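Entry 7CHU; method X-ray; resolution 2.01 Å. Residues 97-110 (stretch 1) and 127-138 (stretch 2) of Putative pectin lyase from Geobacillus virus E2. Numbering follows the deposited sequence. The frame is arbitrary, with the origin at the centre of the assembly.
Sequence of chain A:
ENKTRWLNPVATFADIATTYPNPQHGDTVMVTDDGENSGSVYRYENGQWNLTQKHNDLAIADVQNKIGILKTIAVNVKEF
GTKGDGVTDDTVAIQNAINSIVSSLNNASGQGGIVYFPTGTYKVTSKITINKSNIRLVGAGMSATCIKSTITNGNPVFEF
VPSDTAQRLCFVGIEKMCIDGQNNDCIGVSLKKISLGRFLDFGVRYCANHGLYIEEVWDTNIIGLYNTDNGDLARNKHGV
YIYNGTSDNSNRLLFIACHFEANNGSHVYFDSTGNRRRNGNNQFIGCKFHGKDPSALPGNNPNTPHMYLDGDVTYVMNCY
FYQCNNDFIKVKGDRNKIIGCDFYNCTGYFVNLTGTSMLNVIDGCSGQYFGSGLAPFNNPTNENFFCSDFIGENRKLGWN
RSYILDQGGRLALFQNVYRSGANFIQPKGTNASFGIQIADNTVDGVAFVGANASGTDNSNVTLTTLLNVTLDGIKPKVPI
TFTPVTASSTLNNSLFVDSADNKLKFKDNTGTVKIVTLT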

# COMPACT_ATOMS: atom_id res chain seq x y z
N ALA A 97 34.04 6.55 -12.81
CA ALA A 97 33.50 5.31 -12.25
C ALA A 97 32.30 4.82 -13.03
O ALA A 97 32.23 3.65 -13.40
CB ALA A 97 33.12 5.53 -10.78
N ILE A 98 31.32 5.71 -13.27
CA ILE A 98 30.14 5.35 -14.05
C ILE A 98 30.53 4.92 -15.46
O ILE A 98 30.01 3.93 -15.99
CB ILE A 98 29.16 6.54 -14.07
CG1 ILE A 98 28.48 6.73 -12.72
CG2 ILE A 98 28.16 6.41 -15.21
CD1 ILE A 98 27.88 8.07 -12.56
N ASN A 99 31.44 5.66 -16.10
CA ASN A 99 31.86 5.32 -17.47
C ASN A 99 32.56 3.98 -17.55
O ASN A 99 32.56 3.36 -18.62
CB ASN A 99 32.79 6.40 -18.03
CG ASN A 99 32.05 7.67 -18.37
OD1 ASN A 99 30.82 7.69 -18.41
ND2 ASN A 99 32.80 8.74 -18.61
N SER A 100 33.13 3.49 -16.44
CA SER A 100 33.81 2.20 -16.45
C SER A 100 32.84 1.04 -16.48
O SER A 100 33.28 -0.09 -16.68
CB SER A 100 34.73 2.06 -15.23
OG SER A 100 33.98 1.89 -14.02
N ILE A 101 31.55 1.27 -16.23
CA ILE A 101 30.57 0.20 -16.38
C ILE A 101 30.44 -0.14 -17.86
O ILE A 101 30.22 0.73 -18.72
CB ILE A 101 29.21 0.59 -15.79
CG1 ILE A 101 29.33 0.84 -14.29
CG2 ILE A 101 28.19 -0.51 -16.06
CD1 ILE A 101 29.44 -0.40 -13.49
N VAL A 102 30.55 -1.42 -18.17
CA VAL A 102 30.41 -1.93 -19.52
C VAL A 102 28.93 -2.23 -19.74
O VAL A 102 28.38 -3.15 -19.13
CB VAL A 102 31.28 -3.18 -19.71
CG1 VAL A 102 31.11 -3.72 -21.12
CG2 VAL A 102 32.74 -2.82 -19.46
N SER A 103 28.27 -1.46 -20.61
CA SER A 103 26.86 -1.73 -20.86
C SER A 103 26.47 -1.14 -22.21
O SER A 103 27.30 -0.65 -22.97
CB SER A 103 25.98 -1.17 -19.74
OG SER A 103 24.63 -1.50 -20.01
N SER A 104 25.19 -1.24 -22.53
CA SER A 104 24.65 -0.66 -23.76
C SER A 104 23.21 -0.22 -23.51
O SER A 104 22.85 0.06 -22.36
CB SER A 104 24.75 -1.67 -24.92
OG SER A 104 24.13 -2.90 -24.58
N LEU A 105 22.38 -0.15 -24.54
CA LEU A 105 21.06 0.46 -24.40
C LEU A 105 19.94 -0.56 -24.55
O LEU A 105 20.16 -1.72 -24.91
CB LEU A 105 20.87 1.60 -25.40
CG LEU A 105 21.74 2.82 -25.14
CD1 LEU A 105 22.27 3.33 -26.46
CD2 LEU A 105 20.95 3.89 -24.43
N ASN A 106 18.73 -0.09 -24.29
CA ASN A 106 17.51 -0.93 -24.22
C ASN A 106 17.76 -1.98 -23.13
O ASN A 106 18.37 -1.65 -22.10
CB ASN A 106 17.17 -1.48 -25.61
CG ASN A 106 16.43 -0.46 -26.51
OD1 ASN A 106 15.86 0.54 -26.04
ND2 ASN A 106 16.48 -0.70 -27.82
N ASN A 107 17.33 -3.23 -23.33
CA ASN A 107 17.41 -4.25 -22.28
C ASN A 107 18.84 -4.46 -21.80
O ASN A 107 19.09 -4.52 -20.59
CB ASN A 107 16.83 -5.57 -22.79
CG ASN A 107 15.34 -5.68 -22.56
OD1 ASN A 107 14.83 -6.77 -22.30
ND2 ASN A 107 14.62 -4.56 -22.65
N ALA A 108 19.80 -4.56 -22.74
CA ALA A 108 21.23 -4.74 -22.45
C ALA A 108 21.49 -5.91 -21.50
O ALA A 108 22.25 -5.81 -20.54
CB ALA A 108 21.86 -3.46 -21.89
N SER A 109 20.86 -7.05 -21.81
CA SER A 109 20.85 -8.19 -20.89
C SER A 109 22.27 -8.67 -20.62
O SER A 109 23.10 -8.79 -21.52
CB SER A 109 20.02 -9.32 -21.48
OG SER A 109 20.50 -10.58 -21.07
N GLY A 110 22.55 -8.94 -19.34
CA GLY A 110 23.84 -9.47 -18.96
C GLY A 110 24.95 -8.45 -18.85
O GLY A 110 26.12 -8.82 -18.79
N LYS A 127 27.33 18.55 -14.41
CA LYS A 127 26.38 17.46 -14.63
C LYS A 127 27.11 16.13 -14.78
O LYS A 127 28.10 16.03 -15.51
CB LYS A 127 25.57 17.78 -15.89
CG LYS A 127 24.62 16.70 -16.33
CD LYS A 127 23.90 17.10 -17.64
CE LYS A 127 24.85 17.24 -18.83
NZ LYS A 127 24.07 17.35 -20.11
N ILE A 128 26.61 15.11 -14.08
CA ILE A 128 27.08 13.73 -14.21
C ILE A 128 26.04 12.94 -14.98
O ILE A 128 24.86 12.93 -14.62
CB ILE A 128 27.34 13.11 -12.82
CG1 ILE A 128 28.56 13.78 -12.17
CG2 ILE A 128 27.56 11.59 -12.95
CD1 ILE A 128 28.71 13.46 -10.69
N THR A 129 26.47 12.25 -16.03
CA THR A 129 25.55 11.63 -16.96
C THR A 129 25.62 10.11 -16.86
O THR A 129 26.70 9.52 -16.76
CB THR A 129 25.83 12.08 -18.40
OG1 THR A 129 27.15 11.67 -18.78
CG2 THR A 129 25.73 13.61 -18.52
N ILE A 130 24.45 9.48 -16.90
CA ILE A 130 24.29 8.04 -16.95
C ILE A 130 23.56 7.75 -18.26
O ILE A 130 22.36 8.05 -18.38
CB ILE A 130 23.50 7.51 -15.74
CG1 ILE A 130 24.23 7.84 -14.43
CG2 ILE A 130 23.36 5.98 -15.83
CD1 ILE A 130 23.94 9.20 -13.84
N ASN A 131 24.27 7.22 -19.25
CA ASN A 131 23.70 7.06 -20.59
C ASN A 131 23.55 5.61 -21.00
O ASN A 131 23.27 5.34 -22.18
CB ASN A 131 24.56 7.77 -21.65
CG ASN A 131 24.81 9.23 -21.35
OD1 ASN A 131 25.95 9.66 -21.40
ND2 ASN A 131 23.75 10.01 -21.08
N LYS A 132 23.77 4.67 -20.11
CA LYS A 132 23.69 3.26 -20.46
C LYS A 132 22.76 2.54 -19.50
O LYS A 132 22.61 2.94 -18.35
CB LYS A 132 25.09 2.62 -20.45
CG LYS A 132 25.99 3.18 -21.55
CD LYS A 132 27.34 2.49 -21.56
CE LYS A 132 28.24 3.12 -22.61
NZ LYS A 132 29.60 2.50 -22.61
N SER A 133 22.14 1.46 -19.99
CA SER A 133 21.16 0.71 -19.22
C SER A 133 21.82 -0.10 -18.10
O SER A 133 23.02 -0.38 -18.12
CB SER A 133 20.39 -0.26 -20.13
OG SER A 133 19.49 0.45 -20.97
N ASN A 134 20.99 -0.47 -17.12
CA ASN A 134 21.35 -1.39 -16.03
C ASN A 134 22.38 -0.79 -15.09
O ASN A 134 23.21 -1.50 -14.52
CB ASN A 134 21.85 -2.73 -16.58
CG ASN A 134 20.82 -3.39 -17.46
OD1 ASN A 134 19.64 -3.25 -17.22
ND2 ASN A 134 21.26 -4.10 -18.47
N ILE A 135 22.36 0.52 -14.89
CA ILE A 135 23.30 1.17 -13.98
C ILE A 135 22.51 1.63 -12.76
O ILE A 135 21.50 2.34 -12.89
CB ILE A 135 24.04 2.33 -14.65
CG1 ILE A 135 25.00 1.80 -15.72
CG2 ILE A 135 24.83 3.14 -13.60
CD1 ILE A 135 25.95 2.90 -16.33
N ARG A 136 22.95 1.21 -11.57
CA ARG A 136 22.34 1.64 -10.32
C ARG A 136 23.37 2.40 -9.50
O ARG A 136 24.49 1.91 -9.31
CB ARG A 136 21.82 0.44 -9.53
CG ARG A 136 20.44 -0.01 -9.93
CD ARG A 136 19.93 -1.01 -8.91
NE ARG A 136 20.68 -2.25 -8.97
CZ ARG A 136 21.01 -2.99 -7.91
NH1 ARG A 136 20.67 -2.61 -6.69
NH2 ARG A 136 21.70 -4.11 -8.09
N LEU A 137 22.99 3.58 -9.02
CA LEU A 137 23.83 4.38 -8.12
C LEU A 137 23.38 4.13 -6.68
O LEU A 137 22.27 4.48 -6.29
CB LEU A 137 23.73 5.87 -8.46
CG LEU A 137 23.89 6.32 -9.92
CD1 LEU A 137 23.74 7.85 -10.05
CD2 LEU A 137 25.22 5.84 -10.51
N VAL A 138 24.27 3.54 -5.88
CA VAL A 138 23.93 3.09 -4.53
C VAL A 138 24.92 3.72 -3.55
O VAL A 138 26.13 3.62 -3.76
CB VAL A 138 23.99 1.55 -4.44
CG1 VAL A 138 23.72 1.08 -2.99
CG2 VAL A 138 23.03 0.91 -5.45
O HOH W 1 28.58 9.35 -19.54
O HOH W 2 30.11 0.15 -22.39

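The contact joins two regimes end to end: a greasy plug where a helical segment lies against two strands, and a polar clasp where a loop is hydrogen-bonded to the turn between those strands.

Ile98 is the plug. Its CA-to-CB bond points toward stretch 2, and the side chain, in the m,t rotamer, reaches both strands at once: CD1 lies 3.6 Å from Ile128 CG2 and 4.1 Å from Ile130 CG1, while CG1 lies 4.0 Å from Leu137 CD2. Ile101 follows three residues later, after the turn in which its N donates to Ile98 O at 3.1 Å, and sets its CG2 4.0 Å from Ile135 CG1. Ile98 thus spans both strands, Ile101 adds a contact to Ile135, and the side chains that meet here are all aliphatic.

From Ile101 to Leu105 the chain is extended; it then turns through Asn106 to Ala108. Hydrogen bonds take over, one between backbones and three from side-chain donors to backbone carbonyls. Ser133 N donates to Ser104 O at 2.8 Å with a nearly straight angle of 161°, where the chains close to 5.2 Å between the CA atoms of Ser104 and Lys132. Ser133 is the hub, because all three of its polar sites are used: Ser103 OG donates to Ser133 O at 2.7 Å, and Ser133 OG donates to Asn106 O at 2.6 Å. Both serine hydroxyls reach backbone carbonyls directly across this close approach. Asn134, at positive phi, extends the clasp by donating from ND2 to Asn107 O at 3.1 Å. Ala108 CB packs 3.9 Å from Ser133 CB.

Water finishes the more open parts. Water 2 accepts from Ser103 N at 3.0 Å and from Lys132 NZ at 2.4 Å, tying the extended lysine to the loop; the lysine's CD also lies 3.4 Å from Ser103 O. Near the helix, water 1 links Asn99 OD1 at 3.0 Å to Thr129 OG1 at 2.8 Å.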